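Local coordinates for protein inactive dihydroorotase-like domain (Chaetomium thermophilum, PDB 5NNL) that is a catalytically inactive member of the amidohydrolase-like family, built on a beta/alpha barrel, at residues A[8-13]-A[263-268]; A[76-81]-A[96-101]; A[125-130]-A[270-275]; A[149-154]-A[173-178]; A[164-169]-A[210-215]. All coordinates share one frame; numbering follows the deposited sequence.

Contact 1 (A[8-13]-A[263-268]); sequences GLINIA and RLHDNP
Two hydrogen bonds tie G8 and I10 to the helix turn carrying L264 and H265. H265 ND1 donates to G8 O over 2.8 Å, nearly along the C=O axis but bent at the hydrogen (136°). Its CG stands anti to the backbone N (chi1 -178°), beside the carbonyl carbon, and from there the ring meets G8 O with its edge. The second bond runs from I10 N to L264 O, 2.7 Å. P268 has no N-H to offer this carbonyl four residues before it, and I10 N takes it instead.

The remaining touches are packing contacts, mostly between apolar carbons. P268 CB is shared by two isoleucines: I12 CG2, whose side chain crosses it at about a right angle, lies 3.7 Å away, and I10 CG2 4.0 Å away. I10 CD1 reaches H265 O at 3.8 Å, while L9 CD2 meets L264 CB at 4.1 Å on the side covered by L243.

Strand 9-11 and helix 263-268 run at 80°, their axes 6.1 Å apart at closest. Strand 3-11 pairs with 39-44, and past the corner A13 pairs with G219, consistent with a beta/alpha barrel closing here, beyond strand 215-217.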
# COMPACT_ATOMS: atom_id res chain seq x y z
N GLY A 8 -6.86 8.18 -12.08
CA GLY A 8 -6.15 6.96 -11.78
C GLY A 8 -5.78 6.92 -10.31
O GLY A 8 -5.31 7.92 -9.76
N LEU A 9 -6.00 5.78 -9.66
CA LEU A 9 -5.81 5.69 -8.22
C LEU A 9 -4.42 5.15 -7.89
O LEU A 9 -3.70 4.64 -8.75
CB LEU A 9 -6.90 4.81 -7.59
CG LEU A 9 -8.34 5.33 -7.76
CD1 LEU A 9 -9.33 4.34 -7.16
CD2 LEU A 9 -8.52 6.71 -7.13
N ILE A 10 -4.07 5.26 -6.61
CA ILE A 10 -2.71 5.00 -6.14
C ILE A 10 -2.78 4.06 -4.95
O ILE A 10 -3.50 4.31 -3.98
CB ILE A 10 -2.00 6.31 -5.75
CG1 ILE A 10 -1.92 7.24 -6.97
CG2 ILE A 10 -0.61 6.03 -5.19
CD1 ILE A 10 -1.33 8.62 -6.68
N ASN A 11 -2.03 2.96 -5.03
CA ASN A 11 -1.84 2.04 -3.92
C ASN A 11 -0.38 2.13 -3.49
O ASN A 11 0.52 1.70 -4.23
CB ASN A 11 -2.20 0.61 -4.30
CG ASN A 11 -1.87 -0.38 -3.19
OD1 ASN A 11 -1.86 -0.03 -2.01
ND2 ASN A 11 -1.60 -1.62 -3.57
N ILE A 12 -0.13 2.69 -2.30
CA ILE A 12 1.24 2.89 -1.84
C ILE A 12 1.87 1.65 -1.24
O ILE A 12 2.99 1.73 -0.72
CB ILE A 12 1.33 4.03 -0.81
CG1 ILE A 12 0.43 3.72 0.39
CG2 ILE A 12 0.93 5.34 -1.44
CD1 ILE A 12 0.81 4.47 1.64
N ALA A 13 1.20 0.50 -1.27
CA ALA A 13 1.76 -0.73 -0.71
C ALA A 13 1.15 -1.90 -1.49
O ALA A 13 0.11 -2.43 -1.12
CB ALA A 13 1.48 -0.85 0.78
N ARG A 263 -7.91 9.63 -0.14
CA ARG A 263 -7.12 8.58 0.49
C ARG A 263 -6.49 7.62 -0.51
O ARG A 263 -5.57 6.89 -0.15
CB ARG A 263 -7.98 7.81 1.50
CG ARG A 263 -7.90 8.37 2.91
CD ARG A 263 -8.19 9.87 2.96
NE ARG A 263 -7.94 10.43 4.28
CZ ARG A 263 -8.18 11.69 4.61
NH1 ARG A 263 -8.71 12.52 3.73
NH2 ARG A 263 -7.92 12.11 5.84
N LEU A 264 -6.96 7.61 -1.76
CA LEU A 264 -6.41 6.74 -2.80
C LEU A 264 -5.83 7.52 -3.97
O LEU A 264 -5.49 6.92 -5.00
CB LEU A 264 -7.49 5.77 -3.29
CG LEU A 264 -7.85 4.64 -2.33
CD1 LEU A 264 -8.98 3.79 -2.88
CD2 LEU A 264 -6.64 3.77 -2.00
N HIS A 265 -5.68 8.84 -3.84
CA HIS A 265 -5.06 9.63 -4.90
C HIS A 265 -4.39 10.89 -4.35
O HIS A 265 -3.15 10.95 -4.29
CB HIS A 265 -6.08 10.02 -5.97
CG HIS A 265 -5.48 10.78 -7.11
ND1 HIS A 265 -4.89 10.16 -8.19
CD2 HIS A 265 -5.33 12.11 -7.31
CE1 HIS A 265 -4.43 11.08 -9.03
NE2 HIS A 265 -4.68 12.27 -8.51
N ASP A 266 -5.17 11.89 -3.95
CA ASP A 266 -4.62 13.19 -3.58
C ASP A 266 -3.54 13.07 -2.51
O ASP A 266 -2.41 13.53 -2.69
CB ASP A 266 -5.74 14.12 -3.11
CG ASP A 266 -6.75 14.39 -4.19
OD1 ASP A 266 -7.61 13.52 -4.44
OD2 ASP A 266 -6.69 15.48 -4.79
N ASN A 267 -3.89 12.47 -1.37
CA ASN A 267 -2.93 12.41 -0.26
C ASN A 267 -1.75 11.51 -0.57
O ASN A 267 -0.60 11.94 -0.34
CB ASN A 267 -3.66 12.00 1.02
CG ASN A 267 -4.67 13.02 1.44
OD1 ASN A 267 -4.65 14.16 0.98
ND2 ASN A 267 -5.58 12.62 2.32
N PRO A 268 -1.92 10.28 -1.06
CA PRO A 268 -0.74 9.47 -1.39
C PRO A 268 0.16 10.13 -2.42
O PRO A 268 1.38 9.91 -2.41
CB PRO A 268 -1.34 8.16 -1.92
CG PRO A 268 -2.78 8.44 -2.19
CD PRO A 268 -3.18 9.54 -1.27

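Contact 2 (A[76-81]-A[96-101]); sequences LSITAT and GSLFIP
S77 and S97 meet where strand 73-79 and the chain leading into strand 98-100 come together, parallel neighbours in the beta/alpha barrel that helix 85-89 connects as a beta-alpha-beta unit. S77 OG is anti to its backbone N (chi1 -174°) and donates to S97 O over 2.7 Å, coming from above the carbonyl plane. S97 OG instead sits between its backbone N and carbonyl carbon (chi1 68°), which brings it to 2.6 Å from S77 OG; R43 NE binds S97 OG from outside the pair.

Further along, the side chains alternate. I78 and L98 share a face with I88 of the connecting helix: L98 CD1 comes in to 3.9 Å from I78 CG2 and lies close to I78 O as well. T79 and F99 occupy the other face. There T79 CG2 presses on P101 CD at 3.6 Å, while T79 OG1 turns to I53 O. A80 CB rests against I100 CG1.

In the backbone ladder the central bond, F99 N to I78 O, is nearly straight, 2.8 Å with 172° at the hydrogen, and A80 N continues to F99 O. At the start of the strands, L76 O accepts from both G96 N and a water, each 2.9 Å away, and that water also bonds S97 OG.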
# COMPACT_ATOMS: atom_id res chain seq x y z
N LEU A 76 9.74 1.51 -7.12
CA LEU A 76 10.33 0.55 -6.21
C LEU A 76 10.67 1.25 -4.89
O LEU A 76 10.61 2.47 -4.76
CB LEU A 76 11.58 -0.09 -6.82
CG LEU A 76 11.35 -1.10 -7.94
CD1 LEU A 76 12.68 -1.57 -8.52
CD2 LEU A 76 10.54 -2.30 -7.46
N SER A 77 11.03 0.44 -3.91
CA SER A 77 11.42 0.93 -2.60
C SER A 77 12.50 -0.01 -2.07
O SER A 77 12.77 -1.06 -2.66
CB SER A 77 10.22 1.01 -1.65
OG SER A 77 10.55 1.62 -0.42
N ILE A 78 13.11 0.37 -0.96
CA ILE A 78 14.22 -0.39 -0.40
C ILE A 78 14.08 -0.49 1.11
O ILE A 78 13.67 0.47 1.77
CB ILE A 78 15.58 0.23 -0.79
CG1 ILE A 78 16.72 -0.65 -0.30
CG2 ILE A 78 15.70 1.66 -0.23
CD1 ILE A 78 17.94 -0.60 -1.21
N THR A 79 14.44 -1.65 1.65
CA THR A 79 14.31 -1.95 3.07
C THR A 79 15.58 -1.58 3.83
O THR A 79 16.69 -1.86 3.38
CB THR A 79 14.03 -3.44 3.28
OG1 THR A 79 13.10 -3.89 2.30
CG2 THR A 79 13.48 -3.70 4.67
N ALA A 80 15.39 -0.98 5.00
CA ALA A 80 16.51 -0.68 5.88
C ALA A 80 16.88 -1.92 6.70
O ALA A 80 16.02 -2.74 7.04
CB ALA A 80 16.17 0.48 6.80
N THR A 81 18.16 -2.03 7.00
CA THR A 81 18.67 -3.09 7.87
C THR A 81 19.68 -2.45 8.82
O THR A 81 19.81 -1.23 8.88
CB THR A 81 19.29 -4.25 7.07
OG1 THR A 81 20.52 -3.82 6.47
CG2 THR A 81 18.34 -4.75 5.99
N GLY A 96 11.78 5.17 -4.78
CA GLY A 96 10.95 6.30 -4.43
C GLY A 96 10.73 6.47 -2.94
O GLY A 96 10.06 7.42 -2.52
N SER A 97 11.28 5.57 -2.12
CA SER A 97 11.02 5.62 -0.69
C SER A 97 11.93 4.64 0.04
O SER A 97 12.40 3.65 -0.54
CB SER A 97 9.56 5.27 -0.39
OG SER A 97 9.32 3.91 -0.68
N LEU A 98 12.13 4.90 1.33
CA LEU A 98 12.85 4.01 2.22
C LEU A 98 11.89 3.39 3.22
O LEU A 98 11.16 4.12 3.91
CB LEU A 98 13.97 4.75 2.96
CG LEU A 98 14.67 3.97 4.08
CD1 LEU A 98 15.33 2.73 3.52
CD2 LEU A 98 15.68 4.85 4.79
N PHE A 99 11.89 2.07 3.31
CA PHE A 99 11.07 1.34 4.26
C PHE A 99 11.93 0.89 5.44
O PHE A 99 12.94 0.21 5.26
CB PHE A 99 10.41 0.13 3.60
CG PHE A 99 9.54 -0.67 4.52
CD1 PHE A 99 8.44 -0.09 5.13
CD2 PHE A 99 9.82 -2.00 4.78
CE1 PHE A 99 7.63 -0.83 5.98
CE2 PHE A 99 9.02 -2.74 5.63
CZ PHE A 99 7.93 -2.16 6.23
N ILE A 100 11.51 1.27 6.64
CA ILE A 100 12.23 0.94 7.87
C ILE A 100 11.34 0.05 8.73
O ILE A 100 10.50 0.54 9.48
CB ILE A 100 12.65 2.21 8.64
CG1 ILE A 100 13.49 3.12 7.74
CG2 ILE A 100 13.43 1.81 9.89
CD1 ILE A 100 13.93 4.41 8.41
N PRO A 101 11.51 -1.26 8.66
CA PRO A 101 10.91 -2.14 9.66
C PRO A 101 11.87 -2.38 10.81
O PRO A 101 13.09 -2.36 10.65
CB PRO A 101 10.66 -3.43 8.87
CG PRO A 101 11.86 -3.48 7.92
CD PRO A 101 12.27 -2.04 7.65
O HOH W 1 8.79 4.11 -3.23

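Contact 3 (A[125-130]-A[270-275]); sequences HKPIIT and EIFELH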
# COMPACT_ATOMS: atom_id res chain seq x y z
N HIS A 125 14.33 14.98 1.62
CA HIS A 125 13.10 15.18 0.87
C HIS A 125 12.65 13.94 0.12
O HIS A 125 11.77 14.03 -0.74
CB HIS A 125 13.27 16.35 -0.10
CG HIS A 125 13.26 17.69 0.56
ND1 HIS A 125 12.69 17.91 1.79
CD2 HIS A 125 13.76 18.89 0.16
CE1 HIS A 125 12.83 19.18 2.12
NE2 HIS A 125 13.47 19.80 1.15
N LYS A 126 13.23 12.78 0.43
CA LYS A 126 12.77 11.51 -0.12
C LYS A 126 11.98 10.74 0.93
O LYS A 126 12.46 10.59 2.06
CB LYS A 126 13.96 10.68 -0.60
CG LYS A 126 13.63 9.69 -1.71
CD LYS A 126 14.81 9.50 -2.68
CE LYS A 126 14.39 9.71 -4.13
NZ LYS A 126 13.61 8.57 -4.68
N PRO A 127 10.77 10.25 0.62
CA PRO A 127 9.91 9.70 1.67
C PRO A 127 10.54 8.55 2.44
O PRO A 127 11.30 7.75 1.90
CB PRO A 127 8.67 9.23 0.90
CG PRO A 127 8.65 10.07 -0.32
CD PRO A 127 10.09 10.29 -0.68
N ILE A 128 10.18 8.48 3.73
CA ILE A 128 10.51 7.35 4.60
C ILE A 128 9.20 6.77 5.14
O ILE A 128 8.32 7.52 5.58
CB ILE A 128 11.44 7.76 5.76
CG1 ILE A 128 12.79 8.23 5.21
CG2 ILE A 128 11.63 6.58 6.73
CD1 ILE A 128 13.75 8.75 6.27
N ILE A 129 9.10 5.45 5.11
CA ILE A 129 7.89 4.74 5.51
C ILE A 129 8.27 3.65 6.50
O ILE A 129 9.30 2.99 6.34
CB ILE A 129 7.14 4.16 4.29
CG1 ILE A 129 6.05 3.18 4.72
CG2 ILE A 129 8.12 3.48 3.34
CD1 ILE A 129 5.15 2.72 3.58
N THR A 130 7.45 3.47 7.53
CA THR A 130 7.71 2.48 8.57
C THR A 130 6.42 1.80 8.98
O THR A 130 5.33 2.37 8.87
CB THR A 130 8.36 3.12 9.81
OG1 THR A 130 8.53 2.13 10.82
CG2 THR A 130 7.49 4.26 10.35
N GLU A 270 0.83 13.41 -2.76
CA GLU A 270 1.65 14.46 -2.18
C GLU A 270 2.68 13.89 -1.20
O GLU A 270 3.84 14.31 -1.21
CB GLU A 270 0.77 15.48 -1.46
CG GLU A 270 1.45 16.81 -1.18
CD GLU A 270 1.15 17.33 0.21
OE1 GLU A 270 1.82 16.88 1.16
OE2 GLU A 270 0.24 18.18 0.34
N ILE A 271 2.26 12.93 -0.37
CA ILE A 271 3.15 12.38 0.65
C ILE A 271 4.35 11.70 -0.00
O ILE A 271 5.48 11.81 0.49
CB ILE A 271 2.37 11.41 1.55
CG1 ILE A 271 1.37 12.20 2.41
CG2 ILE A 271 3.30 10.60 2.44
CD1 ILE A 271 0.28 11.35 3.03
N PHE A 272 4.13 11.00 -1.11
CA PHE A 272 5.19 10.26 -1.77
C PHE A 272 5.71 10.96 -3.02
O PHE A 272 6.47 10.36 -3.78
CB PHE A 272 4.70 8.85 -2.10
CG PHE A 272 4.60 7.96 -0.89
CD1 PHE A 272 3.44 7.90 -0.15
CD2 PHE A 272 5.69 7.20 -0.48
CE1 PHE A 272 3.34 7.10 0.97
CE2 PHE A 272 5.60 6.39 0.64
CZ PHE A 272 4.43 6.34 1.37
N GLU A 273 5.34 12.22 -3.22
CA GLU A 273 5.89 13.04 -4.30
C GLU A 273 5.76 12.34 -5.65
O GLU A 273 6.71 12.22 -6.42
CB GLU A 273 7.35 13.39 -4.00
CG GLU A 273 7.56 14.14 -2.69
CD GLU A 273 8.88 13.80 -2.02
OE1 GLU A 273 9.81 13.35 -2.72
OE2 GLU A 273 8.97 13.99 -0.79
N LEU A 274 4.55 11.87 -5.93
CA LEU A 274 4.28 11.15 -7.16
C LEU A 274 3.83 12.11 -8.26
O LEU A 274 3.19 13.13 -8.00
CB LEU A 274 3.23 10.07 -6.93
CG LEU A 274 3.59 9.06 -5.83
CD1 LEU A 274 2.45 8.07 -5.61
CD2 LEU A 274 4.88 8.32 -6.17
N HIS A 275 4.18 11.76 -9.49
CA HIS A 275 3.96 12.65 -10.62
C HIS A 275 2.52 12.57 -11.11
O HIS A 275 1.76 11.66 -10.78
CB HIS A 275 4.91 12.31 -11.77
CG HIS A 275 6.35 12.60 -11.46
ND1 HIS A 275 6.74 13.39 -10.40
CD2 HIS A 275 7.49 12.19 -12.06
CE1 HIS A 275 8.06 13.47 -10.37
NE2 HIS A 275 8.54 12.74 -11.37
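The F272 ring meets I129 at its edge: I129 CD1 lies near the ring plane, 4.3 Å from F272 CZ. P127 approaches the same ring obliquely, its CB 3.9 Å from F272 CD2. A third neighbour is the H152 ring, which packs with F272 edge-to-face. F272 CG is anti to its carbonyl carbon (chi1 -74°), beside the backbone N, and the ring beyond it swings in toward strand 128-130.

P127 carries most of the contact. Its CG fits against the end of the helix, 3.7 Å from I271 O and 3.8 Å from F272 CA, and its CD comes within 3.7 Å of E273 OE1, the two side chains crossing obliquely. E273 adopts a positive phi (54°) as the C-prime residue of a Schellman motif, in which E273 N makes a weak bond to E270 O while L274 N reaches one residue further back. This turn ends helix 257-271.

The E273 carboxylate is a less certain feature. Both of its oxygens lie very near H125 O, OE2 at 2.8 Å, although all three atoms are acceptors, so its modelled position is doubtful. The K126 ammonium is too distant to pair with it and instead bonds A92 O.

P127 directly precedes strand 128-130, which hydrogen-bonds with L98 and I100 on one flank and with H152 on the other. Just past the end of helix 257-271, F272 packs among I129, H152, R43 and I12; I129 and H152 lie on the sheet face opposite the one covered by helix 134-146, consistent with the barrel interior.

Contact 4 (A[149-154]-A[173-178]); sequences RRIHVS and LKVTCD
V153 and V175 meet through their CG2 methyls, 4.1 Å apart, at the middle of an aliphatic face. I151 CG2 adds to it at 3.9 Å from V175 CB, and V153 CB packs on C177 CB. L137 and L141 of helix 134-146 cover this face. At the strand starts, on the H152 side, R150 CG and K174 CD meet, the two side chains crossing at about a right angle.

The strands run parallel, 25° apart, as neighbours in the beta/alpha barrel, and helix 159-170 links them as a beta-alpha-beta unit. Between them I151 N bonds K174 O, T176 N bonds I151 O, V153 N bonds T176 O and D178 N bonds V153 O.

The opposite face is polar. H152, its CG anti to the backbone N (chi1 -177°), extends its ring over the neighbouring strand and uses both nitrogens. ND1 shares a 2.6 Å hydrogen bond with T176 OG1, which lies in the ring plane; NE2 donates to D178 OD1 over 2.8 Å, on the anti lone pair. The ring and carboxylate planes are 28° apart. S154 OG takes the syn lone pair of D178 OD1 at 3.0 Å, and D178 OD2 is held by A155 N and S217 OG.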
# COMPACT_ATOMS: atom_id res chain seq x y z
N ARG A 149 11.95 16.33 9.53
CA ARG A 149 11.60 15.77 8.23
C ARG A 149 10.33 14.94 8.38
O ARG A 149 9.77 14.79 9.48
CB ARG A 149 12.75 14.94 7.66
CG ARG A 149 13.15 13.70 8.46
CD ARG A 149 13.54 12.57 7.53
NE ARG A 149 12.42 12.23 6.65
CZ ARG A 149 12.53 11.84 5.39
NH1 ARG A 149 13.73 11.73 4.81
NH2 ARG A 149 11.44 11.56 4.68
N ARG A 150 9.86 14.39 7.26
CA ARG A 150 8.59 13.69 7.20
C ARG A 150 8.77 12.21 7.53
O ARG A 150 9.82 11.62 7.28
CB ARG A 150 7.96 13.83 5.81
CG ARG A 150 7.81 15.27 5.33
CD ARG A 150 7.22 15.33 3.93
NE ARG A 150 5.83 14.87 3.90
CZ ARG A 150 4.79 15.56 3.44
NH1 ARG A 150 4.93 16.79 2.95
NH2 ARG A 150 3.58 15.02 3.48
N ILE A 151 7.71 11.62 8.09
CA ILE A 151 7.66 10.18 8.34
C ILE A 151 6.24 9.70 8.05
O ILE A 151 5.26 10.37 8.40
CB ILE A 151 8.06 9.83 9.79
CG1 ILE A 151 8.07 8.32 10.00
CG2 ILE A 151 7.12 10.49 10.77
CD1 ILE A 151 9.18 7.60 9.28
N HIS A 152 6.14 8.54 7.41
CA HIS A 152 4.85 7.93 7.09
C HIS A 152 4.76 6.57 7.77
O HIS A 152 5.68 5.75 7.64
CB HIS A 152 4.66 7.76 5.58
CG HIS A 152 3.32 7.20 5.21
ND1 HIS A 152 2.19 7.97 5.12
CD2 HIS A 152 2.94 5.93 4.91
CE1 HIS A 152 1.16 7.21 4.78
NE2 HIS A 152 1.59 5.97 4.65
N VAL A 153 3.66 6.33 8.47
CA VAL A 153 3.44 5.10 9.23
C VAL A 153 2.40 4.27 8.49
O VAL A 153 1.30 4.76 8.20
CB VAL A 153 2.98 5.40 10.67
CG1 VAL A 153 2.84 4.11 11.46
CG2 VAL A 153 3.97 6.34 11.35
N SER A 154 2.73 3.02 8.22
CA SER A 154 1.93 2.17 7.36
C SER A 154 1.22 1.08 8.15
O SER A 154 1.69 0.64 9.21
CB SER A 154 2.80 1.53 6.28
OG SER A 154 2.00 0.94 5.27
N LEU A 173 4.25 17.71 14.34
CA LEU A 173 5.16 16.69 13.85
C LEU A 173 4.75 16.26 12.44
O LEU A 173 3.57 16.01 12.18
CB LEU A 173 5.17 15.51 14.81
CG LEU A 173 6.37 14.56 14.77
CD1 LEU A 173 6.59 13.96 16.15
CD2 LEU A 173 6.16 13.48 13.75
N LYS A 174 5.72 16.17 11.53
CA LYS A 174 5.42 15.89 10.12
C LYS A 174 5.21 14.39 9.93
O LYS A 174 6.04 13.68 9.35
CB LYS A 174 6.54 16.39 9.22
CG LYS A 174 6.88 17.87 9.38
CD LYS A 174 7.55 18.39 8.11
CE LYS A 174 8.60 19.44 8.39
NZ LYS A 174 8.11 20.52 9.29
N VAL A 175 4.07 13.90 10.41
CA VAL A 175 3.74 12.48 10.32
C VAL A 175 2.45 12.31 9.53
O VAL A 175 1.50 13.09 9.68
CB VAL A 175 3.63 11.83 11.71
CG1 VAL A 175 2.62 12.53 12.57
CG2 VAL A 175 3.29 10.35 11.59
N THR A 176 2.43 11.29 8.68
CA THR A 176 1.22 10.83 8.01
C THR A 176 1.12 9.32 8.21
O THR A 176 2.06 8.68 8.66
CB THR A 176 1.22 11.18 6.51
OG1 THR A 176 2.30 10.51 5.86
CG2 THR A 176 1.36 12.68 6.31
N CYS A 177 -0.04 8.75 7.88
CA CYS A 177 -0.21 7.32 8.09
C CYS A 177 -1.26 6.76 7.14
O CYS A 177 -2.06 7.49 6.56
CB CYS A 177 -0.62 7.01 9.54
SG CYS A 177 -2.25 7.66 9.99
N ASP A 178 -1.25 5.43 7.02
CA ASP A 178 -2.28 4.72 6.29
C ASP A 178 -2.76 3.53 7.11
O ASP A 178 -2.12 3.10 8.07
CB ASP A 178 -1.80 4.23 4.91
CG ASP A 178 -0.76 3.13 5.00
OD1 ASP A 178 0.44 3.41 4.78
OD2 ASP A 178 -1.14 1.97 5.27
O HOH W 2 8.39 15.95 11.91
O HOH W 3 4.81 12.17 5.91

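Contact 5 (A[164-169]-A[210-215]); sequences LITLGK and LPIIDV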
# COMPACT_ATOMS: atom_id res chain seq x y z
N LEU A 164 -1.42 7.97 19.30
CA LEU A 164 -0.10 8.59 19.35
C LEU A 164 0.15 9.41 18.10
O LEU A 164 0.73 10.50 18.17
CB LEU A 164 0.97 7.51 19.52
CG LEU A 164 2.43 8.00 19.49
CD1 LEU A 164 2.71 8.95 20.64
CD2 LEU A 164 3.38 6.81 19.53
N ILE A 165 -0.28 8.91 16.94
CA ILE A 165 -0.13 9.67 15.70
C ILE A 165 -0.96 10.95 15.76
O ILE A 165 -0.51 12.02 15.35
CB ILE A 165 -0.49 8.79 14.49
CG1 ILE A 165 0.58 7.71 14.29
CG2 ILE A 165 -0.63 9.62 13.22
CD1 ILE A 165 0.11 6.52 13.49
N THR A 166 -2.18 10.85 16.29
CA THR A 166 -3.01 12.04 16.49
C THR A 166 -2.27 13.09 17.31
O THR A 166 -2.25 14.27 16.97
CB THR A 166 -4.32 11.65 17.18
OG1 THR A 166 -5.04 10.70 16.38
CG2 THR A 166 -5.20 12.88 17.41
N LEU A 167 -1.65 12.66 18.42
CA LEU A 167 -0.93 13.60 19.27
C LEU A 167 0.24 14.22 18.53
O LEU A 167 0.47 15.44 18.61
CB LEU A 167 -0.46 12.89 20.54
CG LEU A 167 0.22 13.77 21.60
CD1 LEU A 167 -0.73 14.82 22.13
CD2 LEU A 167 0.77 12.91 22.73
N GLY A 168 1.01 13.41 17.79
CA GLY A 168 2.10 13.96 17.01
C GLY A 168 1.62 15.01 16.02
O GLY A 168 2.24 16.06 15.87
N LYS A 169 0.50 14.74 15.35
CA LYS A 169 -0.01 15.68 14.36
C LYS A 169 -0.37 17.02 15.00
O LYS A 169 -0.07 18.08 14.45
CB LYS A 169 -1.22 15.09 13.64
CG LYS A 169 -0.87 14.00 12.64
CD LYS A 169 -2.06 13.67 11.75
CE LYS A 169 -1.65 12.73 10.63
NZ LYS A 169 -2.69 12.61 9.59
N LEU A 210 -10.72 8.63 11.19
CA LEU A 210 -10.58 8.81 9.75
C LEU A 210 -9.95 10.15 9.36
O LEU A 210 -9.17 10.16 8.40
CB LEU A 210 -11.95 8.65 9.08
CG LEU A 210 -12.52 7.23 9.10
CD1 LEU A 210 -13.94 7.22 8.55
CD2 LEU A 210 -11.65 6.27 8.32
N PRO A 211 -10.24 11.28 10.01
CA PRO A 211 -9.51 12.51 9.68
C PRO A 211 -8.01 12.39 9.87
O PRO A 211 -7.24 13.05 9.16
CB PRO A 211 -10.12 13.55 10.65
CG PRO A 211 -11.47 13.01 10.97
CD PRO A 211 -11.31 11.52 10.99
N ILE A 212 -7.57 11.55 10.81
CA ILE A 212 -6.15 11.37 11.09
C ILE A 212 -5.50 10.47 10.05
O ILE A 212 -4.30 10.57 9.80
CB ILE A 212 -5.96 10.81 12.51
CG1 ILE A 212 -6.59 11.75 13.55
CG2 ILE A 212 -4.49 10.53 12.81
CD1 ILE A 212 -6.22 13.21 13.40
N ILE A 213 -6.27 9.57 9.45
CA ILE A 213 -5.72 8.63 8.47
C ILE A 213 -5.65 9.34 7.13
O ILE A 213 -6.67 9.78 6.58
CB ILE A 213 -6.58 7.36 8.39
CG1 ILE A 213 -6.76 6.76 9.80
CG2 ILE A 213 -5.95 6.35 7.46
CD1 ILE A 213 -7.77 5.64 9.87
N ASP A 214 -4.43 9.48 6.60
CA ASP A 214 -4.20 10.22 5.37
C ASP A 214 -4.40 9.37 4.12
O ASP A 214 -4.82 9.89 3.09
CB ASP A 214 -2.79 10.80 5.37
CG ASP A 214 -2.53 11.71 6.57
OD1 ASP A 214 -3.10 12.82 6.61
OD2 ASP A 214 -1.80 11.29 7.48
N VAL A 215 -4.13 8.06 4.21
CA VAL A 215 -4.05 7.20 3.04
C VAL A 215 -4.66 5.84 3.34
O VAL A 215 -4.56 5.32 4.46
CB VAL A 215 -2.58 7.02 2.59
CG1 VAL A 215 -2.46 6.03 1.43
CG2 VAL A 215 -1.97 8.36 2.21
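K169 and D214 reach toward each other tip to tip. Extended beyond CG, the lysine chain carries NZ across to the loop, where it is gripped twice: NZ donates to D214 OD2 in a 2.6 Å salt bridge and, over another 2.6 Å, to I212 O. It meets OD2 on the syn side of the carboxylate, 24° out of its plane, with D214 OD1 3.0 Å from NZ. The same OD2 also accepts from C177 N, and this second bond probably favours the charged carboxylate and holds its rotation.

On the way to its partner the lysine slides past I212 in the opposite direction, its CD 4.1 Å from I212 CG2. Helix 159-170 is one of the outer helices of the beta/alpha barrel, and the loop 210-215 leads into strand 215-217, which lies next to strand 175-180 in the barrel; the contact therefore fastens the helix before one strand to the entry of the next.

I212 is the apolar wedge. T166 crosses it at about a right angle, with T166 OG1 3.4 Å from I212 CG1. The threonine hydroxyl stands anti to its carbonyl carbon (chi1 -59°), beside the backbone N, and is engaged along its own helix by I162 O. The I165 and I212 side chains also slide past each other in opposite directions, and their CG2 methyls touch at 4.0 Å.

In the fold
From the N terminus, strand 3-11 opens contact 1, which closes only at helix 257-271 and encloses contacts 2, 4 and 5. Contact 2 closes first, joining adjacent strands 73-79 and 98-100. Contact 3 opens afterwards at strand 128-130, so it lies in series with contact 2; it ends just beyond contact 1 and crosses it. Nested inside contact 3 are contacts 4 and 5, which cross each other: helix 159-170 lies between the strands of contact 4, and 210-215 follows them. Neighbouring strands connect contacts 2, 3 and 4 side by side, I12 packs on H152 and D178, and R263 and N267 bond the 210-215 loop.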